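Local coordinates for AbiEi antitoxin C-terminal domain-containing protein (Mycobacterium tuberculosis, PDB 1ZEL) that is of unknown function but probably binds DNA through a winged-helix domain and carries a domain related to AbiEi-type antitoxins, at residues A[105-116]-A[186-197]. Residues are numbered along the deposited sequence; the frame is centred on the assembly and turned at random.
With FMT (formic acid), chain F.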
loop_
_atom_site.group_PDB
_atom_site.type_symbol
_atom_site.label_atom_id
_atom_site.label_comp_id
_atom_site.label_asym_id
_atom_site.label_seq_id
_atom_site.Cartn_x
_atom_site.Cartn_y
_atom_site.Cartn_z
ATOM N N ALA A 105 -2.100 -0.782 -1.469
ATOM C CA ALA A 105 -2.877 -1.922 -1.971
ATOM C C ALA A 105 -2.397 -3.225 -1.368
ATOM O O ALA A 105 -1.576 -3.228 -0.441
ATOM C CB ALA A 105 -2.838 -1.983 -3.511
ATOM N N GLY A 106 -2.918 -4.333 -1.890
ATOM C CA GLY A 106 -2.409 -5.668 -1.569
ATOM C C GLY A 106 -2.110 -5.849 -0.104
ATOM O O GLY A 106 -2.948 -5.513 0.727
ATOM N N ALA A 107 -0.895 -6.322 0.204
ATOM C CA ALA A 107 -0.484 -6.624 1.575
ATOM C C ALA A 107 -0.509 -5.431 2.542
ATOM O O ALA A 107 -0.794 -5.611 3.733
ATOM C CB ALA A 107 0.901 -7.274 1.583
ATOM N N SER A 108 -0.227 -4.225 2.050
ATOM C CA SER A 108 -0.257 -3.067 2.948
ATOM C C SER A 108 -1.663 -2.718 3.382
ATOM O O SER A 108 -1.893 -2.454 4.561
ATOM C CB SER A 108 0.431 -1.846 2.320
ATOM O OG SER A 108 1.839 -2.086 2.277
ATOM N N ALA A 109 -2.590 -2.705 2.429
ATOM C CA ALA A 109 -3.999 -2.495 2.719
ATOM C C ALA A 109 -4.513 -3.592 3.653
ATOM O O ALA A 109 -5.192 -3.291 4.633
ATOM C CB ALA A 109 -4.808 -2.494 1.448
ATOM N N ALA A 110 -4.196 -4.857 3.360
ATOM C CA ALA A 110 -4.647 -5.983 4.196
ATOM C C ALA A 110 -4.112 -5.865 5.622
ATOM O O ALA A 110 -4.793 -6.226 6.606
ATOM C CB ALA A 110 -4.180 -7.325 3.574
ATOM N N TRP A 111 -2.872 -5.395 5.748
ATOM C CA TRP A 111 -2.221 -5.299 7.050
ATOM C C TRP A 111 -2.953 -4.299 7.936
ATOM O O TRP A 111 -3.326 -4.606 9.059
ATOM C CB TRP A 111 -0.735 -4.928 6.861
ATOM C CG TRP A 111 -0.029 -4.401 8.086
ATOM C CD1 TRP A 111 0.479 -3.144 8.265
ATOM C CD2 TRP A 111 0.268 -5.125 9.295
ATOM N NE1 TRP A 111 1.070 -3.040 9.498
ATOM C CE2 TRP A 111 0.959 -4.240 10.148
ATOM C CE3 TRP A 111 0.033 -6.434 9.722
ATOM C CZ2 TRP A 111 1.394 -4.606 11.415
ATOM C CZ3 TRP A 111 0.456 -6.802 11.001
ATOM C CH2 TRP A 111 1.131 -5.886 11.827
ATOM N N HIS A 112 -3.204 -3.106 7.411
ATOM C CA HIS A 112 -3.851 -2.069 8.202
ATOM C C HIS A 112 -5.343 -2.325 8.436
ATOM O O HIS A 112 -5.882 -1.858 9.436
ATOM C CB HIS A 112 -3.601 -0.692 7.585
ATOM C CG HIS A 112 -2.160 -0.267 7.625
ATOM N ND1 HIS A 112 -1.481 -0.050 8.810
ATOM C CD2 HIS A 112 -1.278 -0.003 6.630
ATOM C CE1 HIS A 112 -0.234 0.305 8.541
ATOM N NE2 HIS A 112 -0.085 0.344 7.225
ATOM N N LEU A 113 -5.983 -3.068 7.532
ATOM C CA LEU A 113 -7.381 -3.474 7.675
ATOM C C LEU A 113 -7.487 -4.630 8.670
ATOM O O LEU A 113 -8.577 -4.918 9.195
ATOM C CB LEU A 113 -7.969 -3.908 6.323
ATOM C CG LEU A 113 -8.328 -2.836 5.287
ATOM C CD1 LEU A 113 -8.768 -3.463 3.942
ATOM C CD2 LEU A 113 -9.395 -1.880 5.845
ATOM N N GLY A 114 -6.356 -5.272 8.942
ATOM C CA GLY A 114 -6.290 -6.263 10.034
ATOM C C GLY A 114 -6.365 -7.718 9.627
ATOM O O GLY A 114 -6.569 -8.589 10.481
ATOM N N TYR A 115 -6.115 -8.000 8.345
ATOM C CA TYR A 115 -6.269 -9.365 7.833
ATOM C C TYR A 115 -4.971 -10.170 7.787
ATOM O O TYR A 115 -4.966 -11.286 7.259
ATOM C CB TYR A 115 -6.968 -9.355 6.459
ATOM C CG TYR A 115 -8.226 -8.513 6.429
ATOM C CD1 TYR A 115 -8.441 -7.558 5.430
ATOM C CD2 TYR A 115 -9.166 -8.626 7.422
ATOM C CE1 TYR A 115 -9.583 -6.779 5.433
ATOM C CE2 TYR A 115 -10.319 -7.834 7.428
ATOM C CZ TYR A 115 -10.513 -6.923 6.439
ATOM O OH TYR A 115 -11.630 -6.132 6.442
ATOM N N LEU A 116 -3.883 -9.647 8.350
ATOM C CA LEU A 116 -2.608 -10.348 8.271
ATOM C C LEU A 116 -1.996 -10.561 9.631
ATOM O O LEU A 116 -1.967 -9.651 10.467
ATOM C CB LEU A 116 -1.597 -9.614 7.358
ATOM C CG LEU A 116 -1.878 -9.420 5.867
ATOM C CD1 LEU A 116 -0.759 -8.668 5.201
ATOM C CD2 LEU A 116 -2.071 -10.751 5.151
ATOM N N LEU A 186 -9.563 -4.484 -2.048
ATOM C CA LEU A 186 -8.546 -5.487 -1.772
ATOM C C LEU A 186 -8.978 -6.854 -2.295
ATOM O O LEU A 186 -8.218 -7.519 -3.002
ATOM C CB LEU A 186 -8.273 -5.574 -0.274
ATOM C CG LEU A 186 -7.372 -6.734 0.145
ATOM C CD1 LEU A 186 -5.936 -6.621 -0.425
ATOM C CD2 LEU A 186 -7.383 -6.781 1.630
ATOM N N LEU A 187 -10.208 -7.254 -1.983
ATOM C CA LEU A 187 -10.666 -8.578 -2.361
ATOM C C LEU A 187 -10.701 -8.654 -3.887
ATOM O O LEU A 187 -10.281 -9.657 -4.487
ATOM C CB LEU A 187 -12.050 -8.869 -1.773
ATOM C CG LEU A 187 -12.568 -10.306 -1.865
ATOM C CD1 LEU A 187 -13.487 -10.631 -0.671
ATOM C CD2 LEU A 187 -13.312 -10.509 -3.224
ATOM N N VAL A 188 -11.220 -7.613 -4.526
ATOM C CA VAL A 188 -11.280 -7.632 -5.993
ATOM C C VAL A 188 -9.873 -7.655 -6.599
ATOM O O VAL A 188 -9.630 -8.332 -7.595
ATOM C CB VAL A 188 -12.125 -6.494 -6.555
ATOM C CG1 VAL A 188 -12.016 -6.460 -8.075
ATOM C CG2 VAL A 188 -13.604 -6.700 -6.115
ATOM N N GLN A 189 -8.944 -6.951 -5.972
ATOM C CA GLN A 189 -7.571 -6.932 -6.465
ATOM C C GLN A 189 -6.998 -8.339 -6.473
ATOM O O GLN A 189 -6.463 -8.803 -7.478
ATOM C CB GLN A 189 -6.683 -6.047 -5.586
ATOM C CG GLN A 189 -5.224 -6.025 -6.080
ATOM C CD GLN A 189 -4.244 -5.661 -5.000
ATOM O OE1 GLN A 189 -4.546 -4.865 -4.126
ATOM N NE2 GLN A 189 -3.045 -6.232 -5.064
ATOM N N ILE A 190 -7.099 -9.020 -5.335
ATOM C CA ILE A 190 -6.428 -10.305 -5.213
ATOM C C ILE A 190 -7.179 -11.425 -5.989
ATOM O O ILE A 190 -6.573 -12.420 -6.384
ATOM C CB ILE A 190 -6.216 -10.637 -3.726
ATOM C CG1 ILE A 190 -7.550 -10.885 -3.034
ATOM C CG2 ILE A 190 -5.546 -9.437 -3.014
ATOM C CD1 ILE A 190 -7.388 -11.345 -1.569
ATOM N N ALA A 191 -8.485 -11.261 -6.199
ATOM C CA ALA A 191 -9.235 -12.181 -7.083
ATOM C C ALA A 191 -8.862 -11.935 -8.554
ATOM O O ALA A 191 -8.680 -12.883 -9.337
ATOM C CB ALA A 191 -10.752 -11.997 -6.886
ATOM N N THR A 192 -8.744 -10.668 -8.930
ATOM C CA THR A 192 -8.435 -10.320 -10.322
ATOM C C THR A 192 -7.035 -10.762 -10.702
ATOM O O THR A 192 -6.831 -11.351 -11.796
ATOM C CB THR A 192 -8.616 -8.800 -10.582
ATOM O OG1 THR A 192 -9.975 -8.445 -10.336
ATOM C CG2 THR A 192 -8.248 -8.418 -12.021
ATOM N N ARG A 193 -6.079 -10.487 -9.809
ATOM C CA ARG A 193 -4.673 -10.792 -10.076
ATOM C C ARG A 193 -4.041 -11.394 -8.823
ATOM O O ARG A 193 -3.372 -10.693 -8.095
ATOM C CB ARG A 193 -3.924 -9.514 -10.483
ATOM C CG ARG A 193 -4.230 -9.077 -11.936
ATOM C CD ARG A 193 -3.619 -7.752 -12.274
ATOM N NE ARG A 193 -4.397 -7.073 -13.303
ATOM C CZ ARG A 193 -3.994 -5.989 -13.959
ATOM N NH1 ARG A 193 -2.799 -5.466 -13.712
ATOM N NH2 ARG A 193 -4.787 -5.437 -14.868
ATOM N N PRO A 194 -4.288 -12.685 -8.561
ATOM C CA PRO A 194 -3.742 -13.292 -7.349
ATOM C C PRO A 194 -2.230 -13.149 -7.222
ATOM O O PRO A 194 -1.728 -13.124 -6.115
ATOM C CB PRO A 194 -4.152 -14.760 -7.469
ATOM C CG PRO A 194 -5.366 -14.737 -8.372
ATOM C CD PRO A 194 -5.146 -13.620 -9.319
ATOM N N ALA A 195 -1.512 -13.021 -8.342
ATOM C CA ALA A 195 -0.038 -12.970 -8.324
ATOM C C ALA A 195 0.459 -11.606 -7.828
ATOM O O ALA A 195 1.632 -11.472 -7.422
ATOM C CB ALA A 195 0.553 -13.287 -9.736
ATOM N N SER A 196 -0.445 -10.618 -7.810
ATOM C CA SER A 196 -0.118 -9.289 -7.336
ATOM C C SER A 196 -0.029 -9.240 -5.825
ATOM O O SER A 196 0.480 -8.262 -5.265
ATOM C CB SER A 196 -1.147 -8.265 -7.814
ATOM O OG SER A 196 -2.361 -8.405 -7.102
ATOM N N PHE A 197 -0.507 -10.296 -5.168
ATOM C CA PHE A 197 -0.542 -10.325 -3.710
ATOM C C PHE A 197 0.448 -11.361 -3.184
ATOM O O PHE A 197 0.477 -12.502 -3.657
ATOM C CB PHE A 197 -1.960 -10.618 -3.230
ATOM C CG PHE A 197 -2.121 -10.552 -1.739
ATOM C CD1 PHE A 197 -2.392 -9.342 -1.095
ATOM C CD2 PHE A 197 -2.071 -11.707 -0.985
ATOM C CE1 PHE A 197 -2.576 -9.298 0.305
ATOM C CE2 PHE A 197 -2.237 -11.676 0.400
ATOM C CZ PHE A 197 -2.499 -10.483 1.045
HETATM C C FMT F . 3.737 -2.018 5.433
HETATM O O1 FMT F . 3.808 -1.698 6.626
HETATM O O2 FMT F . 2.696 -1.959 4.761
HETATM O O HOH W 1 0.720 -7.291 -1.982
#
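Q189 and G106 meet through a side-chain amide that bonds outward with its oxygen and back to its own segment with its nitrogen. Q189 OE1 accepts a hydrogen bond from G106 N (2.8 Å), in the carbonyl plane and on a lone pair, though the bond is bent at the hydrogen (148°). NE2 donates almost straight to S196 OG, close to the amide plane, and S196 OG in turn donates to R193 O. With both ends engaged, the amide's rotation is fixed; CG anti to the backbone N (chi1 179°) and an extended chain bring it that far.

Apolar contacts continue the interface to one side of this polar link. L186 works with both branches: CD1 lies against G106 O, while CD2 packs on A110 CB at 3.8 Å and meets the Y115 ring at its edge. F197 turns its ring edge to G106, A110 CB and L116 CD2, the last 4.1 Å from CZ. G106 sits at positive phi, which favours glycine, and the lack of a side chain leaves room for the Q189 amide and the F197 ring edge.

The short helix segments run roughly antiparallel (143°), 10.3 Å apart. Helix 200-203 packs against I190 and F197 on one side and against Y115 and L116, just after helix 106-113, on the other. The Y115 hydroxyl bonds to D213 of the sodium site; helices 216-223 and 228-240 back helix 183-192, and backbone hydrogen bonds join A105 to P125 in strand 124-127.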